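Local coordinates for MAU2 chromatid cohesion factor homolog (PDB 4XDN), which forms a complex with SCC2 that is required for the association of cohesin with chromosomes, and so takes part in sister chromatid cohesion, at residues 250-258 with 311-320; 261-271 with 324-332. One frame throughout, in Å; residues are numbered along the deposited sequence.

Contact 1: 250-258 with 311-320; sequences PELYAWKLA and LPMIFHYKEL
Glu251 CB sits over the face of the Phe315 ring, 3.6 Å from its centroid and 8° off its normal, a CH-pi contact. Leu311 CB covers the opposite face, so the ring is sandwiched between its own segment and 250-258. With CG beside the backbone N (chi1 -69°), Phe315 holds its ring against the start of 250-258, and its CE1 comes within 3.3 Å of Glu251 O. A second CH-pi contact runs the other way across the interface: Leu311 CD1 sits 3.8 Å from the centroid of the five-membered ring of Trp255, the two side chains crossing at about a right angle. Leu252 CD2 occupies the edge of the same indole, in its plane, and touches Phe315 CZ at 4.0 Å, so one methyl bridges the two aromatic groups.

The remaining contacts are aliphatic. Ile314 presses CG2 against the helix backbone itself, 3.5 Å from Trp255 N, and meets Trp255 CB with the same methyl. Its CD1 makes a looser contact with Ala258 CB at 4.3 Å. Ala254 offers only a methyl, which permits the close approach of Leu320 CD2, 3.6 Å from Ala254 CB. The two alanines thus face the branches of Ile314 and Leu320.

The start of helix 250-266 therefore packs on the short helix 312-315 and, past the break at His316, the N-cap of the next helix, on the first turn of helix 317-331. Every residue that touches is buried; the chain of another protein, consistent with SCC2, lies against Trp255, Leu311 and Ile314. Trp255 NE1 is satisfied by Asn223 of helix 212-228, whose Phe216 and Leu219 also pack on the indole. Strand 297-302 brings Cys297 against Glu251, Leu252 and Phe315, while helix 272-291 packs on Glu251 and Leu320.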
loop_
_atom_site.group_PDB
_atom_site.type_symbol
_atom_site.label_atom_id
_atom_site.label_comp_id
_atom_site.label_asym_id
_atom_site.label_seq_id
_atom_site.Cartn_x
_atom_site.Cartn_y
_atom_site.Cartn_z
ATOM N N PRO A 250 13.184 -14.831 -11.302
ATOM C CA PRO A 250 13.294 -14.637 -9.850
ATOM C C PRO A 250 12.748 -13.294 -9.358
ATOM O O PRO A 250 12.254 -13.221 -8.232
ATOM C CB PRO A 250 14.803 -14.735 -9.600
ATOM C CG PRO A 250 15.431 -14.371 -10.893
ATOM C CD PRO A 250 14.504 -14.869 -11.955
ATOM N N GLU A 251 12.828 -12.254 -10.181
ATOM C CA GLU A 251 12.321 -10.943 -9.787
ATOM C C GLU A 251 10.804 -10.971 -9.606
ATOM O O GLU A 251 10.290 -10.607 -8.548
ATOM C CB GLU A 251 12.705 -9.879 -10.815
ATOM C CG GLU A 251 14.186 -9.515 -10.817
ATOM C CD GLU A 251 15.053 -10.547 -11.520
ATOM O OE1 GLU A 251 14.621 -11.091 -12.560
ATOM O OE2 GLU A 251 16.171 -10.812 -11.032
ATOM N N LEU A 252 10.091 -11.412 -10.639
ATOM C CA LEU A 252 8.635 -11.440 -10.591
ATOM C C LEU A 252 8.123 -12.463 -9.580
ATOM O O LEU A 252 7.053 -12.285 -9.002
ATOM C CB LEU A 252 8.058 -11.742 -11.978
ATOM C CG LEU A 252 8.211 -10.637 -13.029
ATOM C CD1 LEU A 252 7.702 -11.117 -14.385
ATOM C CD2 LEU A 252 7.484 -9.365 -12.609
ATOM N N TYR A 253 8.884 -13.532 -9.359
ATOM C CA TYR A 253 8.470 -14.543 -8.394
ATOM C C TYR A 253 8.583 -14.000 -6.970
ATOM O O TYR A 253 7.780 -14.342 -6.105
ATOM C CB TYR A 253 9.301 -15.817 -8.535
ATOM C CG TYR A 253 8.674 -17.003 -7.835
ATOM C CD1 TYR A 253 7.669 -17.741 -8.447
ATOM C CD2 TYR A 253 9.075 -17.376 -6.558
ATOM C CE1 TYR A 253 7.087 -18.823 -7.810
ATOM C CE2 TYR A 253 8.498 -18.454 -5.913
ATOM C CZ TYR A 253 7.503 -19.173 -6.544
ATOM O OH TYR A 253 6.925 -20.250 -5.909
ATOM N N ALA A 254 9.578 -13.153 -6.727
ATOM C CA ALA A 254 9.712 -12.496 -5.431
ATOM C C ALA A 254 8.476 -11.647 -5.160
ATOM O O ALA A 254 8.018 -11.536 -4.023
ATOM C CB ALA A 254 10.968 -11.644 -5.387
ATOM N N TRP A 255 7.943 -11.055 -6.225
ATOM C CA TRP A 255 6.737 -10.243 -6.141
ATOM C C TRP A 255 5.541 -11.127 -5.818
ATOM O O TRP A 255 4.672 -10.749 -5.036
ATOM C CB TRP A 255 6.516 -9.491 -7.457
ATOM C CG TRP A 255 5.419 -8.473 -7.427
ATOM C CD1 TRP A 255 4.803 -7.957 -6.326
ATOM C CD2 TRP A 255 4.809 -7.843 -8.562
ATOM N NE1 TRP A 255 3.846 -7.045 -6.704
ATOM C CE2 TRP A 255 3.831 -6.957 -8.071
ATOM C CE3 TRP A 255 4.998 -7.942 -9.945
ATOM C CZ2 TRP A 255 3.042 -6.174 -8.914
ATOM C CZ3 TRP A 255 4.213 -7.165 -10.780
ATOM C CH2 TRP A 255 3.248 -6.292 -10.261
ATOM N N LYS A 256 5.503 -12.306 -6.430
ATOM C CA LYS A 256 4.459 -13.283 -6.146
ATOM C C LYS A 256 4.479 -13.648 -4.665
ATOM O O LYS A 256 3.445 -13.627 -4.000
ATOM C CB LYS A 256 4.643 -14.534 -7.011
ATOM C CG LYS A 256 3.666 -15.666 -6.726
ATOM C CD LYS A 256 4.408 -16.967 -6.452
ATOM C CE LYS A 256 3.452 -18.125 -6.205
ATOM N NZ LYS A 256 3.930 -19.021 -5.110
ATOM N N LEU A 257 5.664 -13.976 -4.158
ATOM C CA LEU A 257 5.817 -14.367 -2.764
ATOM C C LEU A 257 5.428 -13.232 -1.823
ATOM O O LEU A 257 4.789 -13.461 -0.797
ATOM C CB LEU A 257 7.255 -14.807 -2.492
ATOM C CG LEU A 257 7.703 -16.081 -3.212
ATOM C CD1 LEU A 257 9.195 -16.293 -3.027
ATOM C CD2 LEU A 257 6.928 -17.291 -2.711
ATOM N N ALA A 258 5.812 -12.010 -2.175
ATOM C CA ALA A 258 5.472 -10.845 -1.367
ATOM C C ALA A 258 3.962 -10.673 -1.289
ATOM O O ALA A 258 3.413 -10.407 -0.220
ATOM C CB ALA A 258 6.115 -9.595 -1.937
ATOM N N LEU A 311 10.918 -2.888 -10.062
ATOM C CA LEU A 311 10.328 -2.861 -8.730
ATOM C C LEU A 311 11.468 -2.993 -7.717
ATOM O O LEU A 311 11.683 -4.065 -7.154
ATOM C CB LEU A 311 9.300 -3.989 -8.557
ATOM C CG LEU A 311 7.811 -3.659 -8.395
ATOM C CD1 LEU A 311 7.094 -4.905 -7.885
ATOM C CD2 LEU A 311 7.554 -2.486 -7.464
ATOM N N PRO A 312 12.219 -1.901 -7.501
ATOM C CA PRO A 312 13.469 -1.986 -6.733
ATOM C C PRO A 312 13.298 -2.481 -5.292
ATOM O O PRO A 312 14.231 -3.077 -4.759
ATOM C CB PRO A 312 13.994 -0.542 -6.758
ATOM C CG PRO A 312 12.816 0.302 -7.062
ATOM C CD PRO A 312 11.936 -0.524 -7.940
ATOM N N MET A 313 12.140 -2.254 -4.680
ATOM C CA MET A 313 11.902 -2.720 -3.313
ATOM C C MET A 313 11.769 -4.238 -3.262
ATOM O O MET A 313 12.020 -4.858 -2.226
ATOM C CB MET A 313 10.641 -2.081 -2.728
ATOM C CG MET A 313 10.683 -0.570 -2.651
ATOM S SD MET A 313 11.670 0.052 -1.282
ATOM C CE MET A 313 11.979 1.720 -1.869
ATOM N N ILE A 314 11.370 -4.824 -4.386
ATOM C CA ILE A 314 11.073 -6.250 -4.463
ATOM C C ILE A 314 12.140 -7.003 -5.257
ATOM O O ILE A 314 12.417 -8.171 -4.983
ATOM C CB ILE A 314 9.684 -6.485 -5.112
ATOM C CG1 ILE A 314 8.598 -5.711 -4.353
ATOM C CG2 ILE A 314 9.341 -7.970 -5.166
ATOM C CD1 ILE A 314 8.445 -6.099 -2.880
ATOM N N PHE A 315 12.741 -6.326 -6.232
ATOM C CA PHE A 315 13.700 -6.962 -7.133
ATOM C C PHE A 315 15.124 -6.958 -6.575
ATOM O O PHE A 315 15.960 -7.754 -7.001
ATOM C CB PHE A 315 13.681 -6.271 -8.500
ATOM C CG PHE A 315 12.415 -6.505 -9.292
ATOM C CD1 PHE A 315 11.349 -7.212 -8.752
ATOM C CD2 PHE A 315 12.300 -6.021 -10.584
ATOM C CE1 PHE A 315 10.194 -7.424 -9.484
ATOM C CE2 PHE A 315 11.150 -6.229 -11.320
ATOM C CZ PHE A 315 10.094 -6.933 -10.769
ATOM N N HIS A 316 15.398 -6.061 -5.633
ATOM C CA HIS A 316 16.704 -6.015 -4.977
ATOM C C HIS A 316 16.672 -6.822 -3.679
ATOM O O HIS A 316 15.752 -6.682 -2.873
ATOM C CB HIS A 316 17.117 -4.568 -4.697
ATOM C CG HIS A 316 17.249 -3.728 -5.929
ATOM N ND1 HIS A 316 16.879 -4.174 -7.181
ATOM C CD2 HIS A 316 17.713 -2.467 -6.104
ATOM C CE1 HIS A 316 17.106 -3.226 -8.071
ATOM N NE2 HIS A 316 17.613 -2.178 -7.443
ATOM N N TYR A 317 17.688 -7.658 -3.482
ATOM C CA TYR A 317 17.705 -8.609 -2.372
ATOM C C TYR A 317 17.620 -7.949 -0.993
ATOM O O TYR A 317 16.816 -8.362 -0.159
ATOM C CB TYR A 317 18.967 -9.473 -2.443
ATOM C CG TYR A 317 19.098 -10.440 -1.288
ATOM C CD1 TYR A 317 18.163 -11.447 -1.090
ATOM C CD2 TYR A 317 20.161 -10.349 -0.398
ATOM C CE1 TYR A 317 18.278 -12.332 -0.037
ATOM C CE2 TYR A 317 20.285 -11.232 0.659
ATOM C CZ TYR A 317 19.341 -12.220 0.835
ATOM O OH TYR A 317 19.459 -13.103 1.884
ATOM N N LYS A 318 18.448 -6.937 -0.751
ATOM C CA LYS A 318 18.444 -6.252 0.539
ATOM C C LYS A 318 17.107 -5.566 0.799
ATOM O O LYS A 318 16.558 -5.657 1.897
ATOM C CB LYS A 318 19.572 -5.223 0.615
ATOM C CG LYS A 318 20.944 -5.814 0.891
ATOM C CD LYS A 318 21.807 -4.840 1.682
ATOM C CE LYS A 318 23.216 -5.375 1.901
ATOM N NZ LYS A 318 24.001 -5.415 0.635
ATOM N N GLU A 319 16.591 -4.878 -0.214
ATOM C CA GLU A 319 15.323 -4.174 -0.086
ATOM C C GLU A 319 14.188 -5.153 0.180
ATOM O O GLU A 319 13.271 -4.862 0.947
ATOM C CB GLU A 319 15.016 -3.362 -1.348
ATOM C CG GLU A 319 15.828 -2.079 -1.503
ATOM C CD GLU A 319 17.234 -2.324 -2.014
ATOM O OE1 GLU A 319 17.719 -3.470 -1.914
ATOM O OE2 GLU A 319 17.854 -1.365 -2.519
ATOM N N LEU A 320 14.257 -6.318 -0.454
ATOM C CA LEU A 320 13.193 -7.307 -0.352
ATOM C C LEU A 320 13.097 -7.885 1.058
ATOM O O LEU A 320 12.007 -7.977 1.621
ATOM C CB LEU A 320 13.413 -8.429 -1.369
ATOM C CG LEU A 320 12.390 -9.566 -1.349
ATOM C CD1 LEU A 320 10.973 -9.043 -1.518
ATOM C CD2 LEU A 320 12.713 -10.570 -2.435
#

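Contact 2: 261-271 with 324-332; sequences MVIQLCKDGNI and LLLLQSVSY
Leu324 opens the contact with CD1, which lies 3.9 Å from Met261 CE; the methionine is bent at chi2 and chi3, and this curls its methyl back toward 324-332. One turn on, Leu327 meets three side chains: CB takes the same Met261 methyl, CD1 packs on Val262 CG2 at 4.1 Å, and CD2 abuts Leu265 CD2. Gln328 contributes its aliphatic part, CG lying 4.0 Å from Ile271 CD1, while its extended chain carries the amide on to Tyr332. Val330 adds CG1 beside Leu265 CD2.

Ser331 marks the tightest point, its CB only 3.2 Å from Leu265 CD1, shorter than usual carbon contact. Its OG, between the backbone N and the carbonyl carbon (chi1 88°), donates to Gln328 O at 2.7 Å and also faces Ile271 CD1. Tyr332 closes the walk: Ile271 CD1 approaches its ring obliquely and comes 3.9 Å from Tyr332 OH, which accepts a nearly straight bond (167°) from Gln328 NE2. With an alanine in place of Tyr332, whose ring meets Phe343 edge-to-face, the Gln328 amide would probably turn more freely without its acceptor, and a gap is likely to open between Ile271 and Phe343.

The axes of 261-266 and 324-331 run almost parallel, 15° apart and 10.3 Å at closest approach, a helical packing consistent with a tetratricopeptide-like array. The bonds just described for Gln328 and Ser331 stay within 324-332, and a weak one from Gln264 NE2 to Asn270 O stays within 261-271. Between the two segments the contact is apolar packing, and its fit probably depends on side-chain shape more than on directional bonds.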
loop_
_atom_site.group_PDB
_atom_site.type_symbol
_atom_site.label_atom_id
_atom_site.label_comp_id
_atom_site.label_asym_id
_atom_site.label_seq_id
_atom_site.Cartn_x
_atom_site.Cartn_y
_atom_site.Cartn_z
ATOM N N MET A 261 2.312 -13.037 0.970
ATOM C CA MET A 261 2.507 -12.616 2.352
ATOM C C MET A 261 1.474 -11.569 2.754
ATOM O O MET A 261 0.900 -11.636 3.841
ATOM C CB MET A 261 3.919 -12.062 2.550
ATOM C CG MET A 261 4.927 -13.088 3.044
ATOM S SD MET A 261 4.600 -13.647 4.726
ATOM C CE MET A 261 4.887 -12.142 5.654
ATOM N N VAL A 262 1.241 -10.601 1.871
ATOM C CA VAL A 262 0.275 -9.542 2.138
ATOM C C VAL A 262 -1.135 -10.120 2.244
ATOM O O VAL A 262 -1.939 -9.658 3.052
ATOM C CB VAL A 262 0.308 -8.456 1.038
ATOM C CG1 VAL A 262 -0.794 -7.420 1.257
ATOM C CG2 VAL A 262 1.666 -7.776 1.006
ATOM N N ILE A 263 -1.431 -11.127 1.427
ATOM C CA ILE A 263 -2.739 -11.768 1.463
ATOM C C ILE A 263 -2.969 -12.389 2.838
ATOM O O ILE A 263 -4.037 -12.220 3.426
ATOM C CB ILE A 263 -2.881 -12.845 0.363
ATOM C CG1 ILE A 263 -2.986 -12.180 -1.011
ATOM C CG2 ILE A 263 -4.128 -13.703 0.592
ATOM C CD1 ILE A 263 -2.833 -13.135 -2.185
ATOM N N GLN A 264 -1.966 -13.097 3.351
ATOM C CA GLN A 264 -2.063 -13.712 4.672
ATOM C C GLN A 264 -2.206 -12.651 5.754
ATOM O O GLN A 264 -2.935 -12.837 6.728
ATOM C CB GLN A 264 -0.838 -14.586 4.959
ATOM C CG GLN A 264 -0.746 -15.827 4.090
ATOM C CD GLN A 264 -1.972 -16.709 4.204
ATOM O OE1 GLN A 264 -2.643 -16.988 3.211
ATOM N NE2 GLN A 264 -2.272 -17.153 5.419
ATOM N N LEU A 265 -1.509 -11.536 5.569
ATOM C CA LEU A 265 -1.551 -10.434 6.518
ATOM C C LEU A 265 -2.948 -9.823 6.567
ATOM O O LEU A 265 -3.485 -9.554 7.643
ATOM C CB LEU A 265 -0.513 -9.374 6.140
ATOM C CG LEU A 265 -0.128 -8.332 7.192
ATOM C CD1 LEU A 265 0.476 -8.996 8.417
ATOM C CD2 LEU A 265 0.848 -7.330 6.607
ATOM N N CYS A 266 -3.541 -9.627 5.394
ATOM C CA CYS A 266 -4.849 -8.994 5.289
ATOM C C CYS A 266 -5.968 -9.875 5.844
ATOM O O CYS A 266 -6.982 -9.367 6.326
ATOM C CB CYS A 266 -5.141 -8.635 3.830
ATOM S SG CYS A 266 -4.153 -7.249 3.208
ATOM N N LYS A 267 -5.782 -11.189 5.774
ATOM C CA LYS A 267 -6.762 -12.134 6.303
ATOM C C LYS A 267 -6.358 -12.639 7.690
ATOM O O LYS A 267 -7.031 -13.498 8.262
ATOM C CB LYS A 267 -6.926 -13.317 5.349
ATOM C CG LYS A 267 -5.738 -14.261 5.334
ATOM C CD LYS A 267 -5.826 -15.270 4.200
ATOM C CE LYS A 267 -7.057 -16.152 4.327
ATOM N NZ LYS A 267 -7.024 -17.281 3.361
ATOM N N ASP A 268 -5.264 -12.095 8.221
ATOM C CA ASP A 268 -4.707 -12.538 9.495
ATOM C C ASP A 268 -4.545 -14.058 9.526
ATOM O O ASP A 268 -4.924 -14.721 10.492
ATOM C CB ASP A 268 -5.583 -12.062 10.660
ATOM C CG ASP A 268 -5.280 -10.632 11.067
ATOM O OD1 ASP A 268 -4.163 -10.386 11.569
ATOM O OD2 ASP A 268 -6.157 -9.760 10.901
ATOM N N GLY A 269 -3.983 -14.602 8.451
ATOM C CA GLY A 269 -3.681 -16.018 8.377
ATOM C C GLY A 269 -2.283 -16.303 8.893
ATOM O O GLY A 269 -1.542 -15.382 9.239
ATOM N N ASN A 270 -1.923 -17.580 8.945
ATOM C CA ASN A 270 -0.590 -17.983 9.380
ATOM C C ASN A 270 0.424 -17.821 8.251
ATOM O O ASN A 270 0.153 -18.199 7.111
ATOM C CB ASN A 270 -0.609 -19.430 9.872
ATOM C CG ASN A 270 0.637 -19.794 10.651
ATOM O OD1 ASN A 270 1.652 -20.181 10.073
ATOM N ND2 ASN A 270 0.568 -19.665 11.972
ATOM N N ILE A 271 1.589 -17.261 8.574
ATOM C CA ILE A 271 2.613 -16.955 7.573
ATOM C C ILE A 271 3.809 -17.906 7.618
ATOM O O ILE A 271 4.785 -17.707 6.895
ATOM C CB ILE A 271 3.148 -15.512 7.739
ATOM C CG1 ILE A 271 3.784 -15.322 9.121
ATOM C CG2 ILE A 271 2.029 -14.505 7.523
ATOM C CD1 ILE A 271 4.574 -14.036 9.261
ATOM N N LEU A 324 10.065 -7.818 3.763
ATOM C CA LEU A 324 9.557 -9.051 4.355
ATOM C C LEU A 324 9.610 -8.993 5.874
ATOM O O LEU A 324 8.715 -9.492 6.557
ATOM C CB LEU A 324 10.353 -10.257 3.852
ATOM C CG LEU A 324 10.019 -11.599 4.507
ATOM C CD1 LEU A 324 8.535 -11.932 4.369
ATOM C CD2 LEU A 324 10.875 -12.705 3.913
ATOM N N LEU A 325 10.662 -8.381 6.402
ATOM C CA LEU A 325 10.816 -8.272 7.842
ATOM C C LEU A 325 9.756 -7.330 8.406
ATOM O O LEU A 325 9.256 -7.539 9.511
ATOM C CB LEU A 325 12.221 -7.787 8.199
ATOM C CG LEU A 325 12.547 -7.719 9.693
ATOM C CD1 LEU A 325 12.322 -9.066 10.371
ATOM C CD2 LEU A 325 13.984 -7.258 9.896
ATOM N N LEU A 326 9.407 -6.304 7.638
ATOM C CA LEU A 326 8.358 -5.376 8.043
ATOM C C LEU A 326 7.013 -6.092 8.106
ATOM O O LEU A 326 6.302 -6.000 9.106
ATOM C CB LEU A 326 8.280 -4.187 7.079
ATOM C CG LEU A 326 7.150 -3.181 7.322
ATOM C CD1 LEU A 326 7.309 -2.489 8.668
ATOM C CD2 LEU A 326 7.092 -2.159 6.195
ATOM N N LEU A 327 6.677 -6.809 7.038
ATOM C CA LEU A 327 5.410 -7.531 6.965
ATOM C C LEU A 327 5.295 -8.556 8.087
ATOM O O LEU A 327 4.239 -8.697 8.703
ATOM C CB LEU A 327 5.261 -8.228 5.609
ATOM C CG LEU A 327 5.267 -7.336 4.364
ATOM C CD1 LEU A 327 5.142 -8.190 3.114
ATOM C CD2 LEU A 327 4.156 -6.294 4.412
ATOM N N GLN A 328 6.383 -9.274 8.346
ATOM C CA GLN A 328 6.398 -10.273 9.406
ATOM C C GLN A 328 6.140 -9.621 10.758
ATOM O O GLN A 328 5.399 -10.156 11.582
ATOM C CB GLN A 328 7.733 -11.018 9.430
ATOM C CG GLN A 328 7.837 -12.062 10.537
ATOM C CD GLN A 328 9.139 -12.831 10.493
ATOM O OE1 GLN A 328 10.076 -12.445 9.799
ATOM N NE2 GLN A 328 9.204 -13.930 11.237
ATOM N N SER A 329 6.753 -8.460 10.975
ATOM C CA SER A 329 6.636 -7.750 12.244
ATOM C C SER A 329 5.229 -7.196 12.437
ATOM O O SER A 329 4.678 -7.256 13.538
ATOM C CB SER A 329 7.664 -6.618 12.323
ATOM O OG SER A 329 8.988 -7.126 12.270
ATOM N N VAL A 330 4.654 -6.655 11.365
ATOM C CA VAL A 330 3.293 -6.131 11.412
ATOM C C VAL A 330 2.314 -7.251 11.750
ATOM O O VAL A 330 1.346 -7.042 12.485
ATOM C CB VAL A 330 2.882 -5.477 10.074
ATOM C CG1 VAL A 330 1.393 -5.154 10.063
ATOM C CG2 VAL A 330 3.686 -4.212 9.830
ATOM N N SER A 331 2.575 -8.438 11.212
ATOM C CA SER A 331 1.700 -9.584 11.426
ATOM C C SER A 331 1.687 -10.013 12.890
ATOM O O SER A 331 0.731 -10.632 13.344
ATOM C CB SER A 331 2.130 -10.764 10.550
ATOM O OG SER A 331 3.107 -11.558 11.198
ATOM N N TYR A 332 2.747 -9.680 13.621
ATOM C CA TYR A 332 2.876 -10.085 15.019
ATOM C C TYR A 332 2.426 -9.009 16.007
ATOM O O TYR A 332 2.410 -9.249 17.216
ATOM C CB TYR A 332 4.328 -10.456 15.337
ATOM C CG TYR A 332 4.883 -11.649 14.584
ATOM C CD1 TYR A 332 4.049 -12.633 14.072
ATOM C CD2 TYR A 332 6.252 -11.793 14.404
ATOM C CE1 TYR A 332 4.566 -13.721 13.394
ATOM C CE2 TYR A 332 6.775 -12.875 13.730
ATOM C CZ TYR A 332 5.930 -13.836 13.227
ATOM O OH TYR A 332 6.454 -14.914 12.553
#

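Overall arrangement
From the N terminus, helix 250-266 supplies the first segments of both contacts, the second of which extends through the turn to 271. The chain then forms helix 272-291 and the antiparallel hairpin 297-302/305-310 before returning at 311. Contact 1 closes a loop of 52 intervening residues, and contact 2 another of the same length. The two loops cross instead of nesting, because the segments alternate along the chain. Their centres are 16 Å apart. Contact 1 ties the start of helix 250-266 mainly to Leu311 and helix 312-315, with one residue of helix 317-331; contact 2 sets its end beside helix 317-331. Helix 272-291 packs against both contacts.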